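Local coordinates for CBS domain protein/ACT domain protein (Thermotoga maritima, PDB 1VR9) that is of unknown function but carries a pair of CBS domains followed by an ACT domain, and may bind magnesium, at residues P24-E27 and E28-V32. Sequence-based numbering, arbitrary orientation. Where two conformers were deposited one is given.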
loop_
_atom_site.group_PDB
_atom_site.type_symbol
_atom_site.label_atom_id
_atom_site.label_comp_id
_atom_site.label_asym_id
_atom_site.label_seq_id
_atom_site.Cartn_x
_atom_site.Cartn_y
_atom_site.Cartn_z
ATOM N N PRO A 24 -0.219 -1.923 6.673
ATOM C CA PRO A 24 0.881 -1.098 7.194
ATOM C C PRO A 24 0.931 0.303 6.554
ATOM O O PRO A 24 1.036 0.432 5.344
ATOM C CB PRO A 24 2.126 -1.909 6.844
ATOM C CG PRO A 24 1.729 -2.694 5.630
ATOM C CD PRO A 24 0.273 -2.998 5.770
HETATM N N MSE A 25 0.936 1.340 7.382
HETATM C CA MSE A 25 0.895 2.717 6.881
HETATM C C MSE A 25 1.770 3.614 7.762
HETATM O O MSE A 25 1.722 3.503 8.989
HETATM C CB MSE A 25 -0.563 3.207 6.890
HETATM C CG MSE A 25 -0.809 4.606 6.316
HETATM SE SE MSE A 25 -0.173 6.098 7.391
HETATM C CE MSE A 25 -1.058 5.724 9.077
ATOM N N VAL A 26 2.549 4.506 7.139
ATOM C CA VAL A 26 3.233 5.559 7.898
ATOM C C VAL A 26 3.092 6.889 7.186
ATOM O O VAL A 26 2.763 6.921 6.007
ATOM C CB VAL A 26 4.761 5.300 8.126
ATOM C CG1 VAL A 26 4.971 4.065 8.981
ATOM C CG2 VAL A 26 5.528 5.246 6.813
ATOM N N GLU A 27 3.385 7.968 7.898
ATOM C CA GLU A 27 3.439 9.303 7.277
ATOM C C GLU A 27 4.819 9.542 6.656
ATOM O O GLU A 27 5.800 8.948 7.081
ATOM C CB GLU A 27 3.129 10.384 8.327
ATOM C CG GLU A 27 2.948 11.816 7.794
ATOM C CD GLU A 27 4.230 12.645 7.822
ATOM O OE1 GLU A 27 5.176 12.285 8.568
ATOM O OE2 GLU A 27 4.297 13.656 7.098
ATOM N N GLU A 28 4.890 10.434 5.673
ATOM C CA GLU A 28 6.097 10.620 4.843
ATOM C C GLU A 28 7.394 10.969 5.596
ATOM O O GLU A 28 8.483 10.760 5.058
ATOM C CB GLU A 28 5.829 11.670 3.745
ATOM C CG GLU A 28 5.592 13.073 4.241
ATOM C CD GLU A 28 5.294 14.076 3.128
ATOM O OE1 GLU A 28 5.375 13.690 1.945
ATOM O OE2 GLU A 28 4.971 15.231 3.452
ATOM N N SER A 29 7.274 11.495 6.816
ATOM C CA SER A 29 8.431 11.917 7.613
ATOM C C SER A 29 8.707 10.975 8.795
ATOM O O SER A 29 9.508 11.285 9.690
ATOM C CB SER A 29 8.221 13.348 8.101
ATOM O OG SER A 29 7.387 13.389 9.234
ATOM N N ALA A 30 8.050 9.822 8.775
ATOM C CA ALA A 30 8.285 8.777 9.756
ATOM C C ALA A 30 9.770 8.416 9.750
ATOM O O ALA A 30 10.427 8.461 8.701
ATOM C CB ALA A 30 7.468 7.562 9.410
ATOM N N THR A 31 10.281 8.005 10.909
ATOM C CA THR A 31 11.651 7.504 10.964
ATOM C C THR A 31 11.729 6.092 10.381
ATOM O O THR A 31 10.721 5.347 10.320
ATOM C CB THR A 31 12.197 7.459 12.416
ATOM O OG1 THR A 31 11.436 6.522 13.191
ATOM C CG2 THR A 31 12.157 8.818 13.069
ATOM N N VAL A 32 12.936 5.707 9.986
ATOM C CA VAL A 32 13.209 4.328 9.591
ATOM C C VAL A 32 12.778 3.315 10.671
ATOM O O VAL A 32 12.137 2.299 10.355
ATOM C CB VAL A 32 14.708 4.169 9.207
ATOM C CG1 VAL A 32 15.105 2.729 9.103
ATOM C CG2 VAL A 32 14.979 4.896 7.868
HETATM O O HOH W 1 6.075 15.569 6.531
#
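Glu27 folds its carboxylate over the turn that follows it and holds Ser29 by two hydrogen bonds to a single oxygen. Ser29 OG donates to the syn lone pair of Glu27 OE1 at 2.6 Å, while Ser29 N reaches the same OE1 at 2.8 Å from above the carboxylate plane. A kink at chi2 (-93°), after a CG anti to the backbone N, swings the acid back over the chain; a glutamate suits the place because it is long enough to make this return and carries an acceptor for both donors. Within the turn itself, Ala30 N closes a type I turn on Glu27 O at 2.9 Å.

The packed side lies inward, where Ala30 CB meets Val26 CB at 3.8 Å; both residues are buried, and a methyl group is small enough to tuck in here while Val26 also packs on Cys47 and Val49 of the neighbouring strand. The other side is wetter and looser: Glu27 OE2 and Glu28 OE2 stand 4.0 Å apart, their carboxylate planes turned 77° to each other. A water donates to Glu27 OE2 at 2.7 Å and, by a longer bond, to Glu28 OE2, and probably eases their repulsion; Glu28 also has a weak, long ion pair with Arg57.

An alanine in place of Glu27 would probably leave Ser29 N and OG without their shared acceptor and the turn less firmly held. Beyond the turn, Thr31 N-caps helix 32-41 and Glu34 accepts from Thr31 N, a capping box that completes the tight strand-turn-helix connection leading from strand 25-27 into the first helix of a CBS domain.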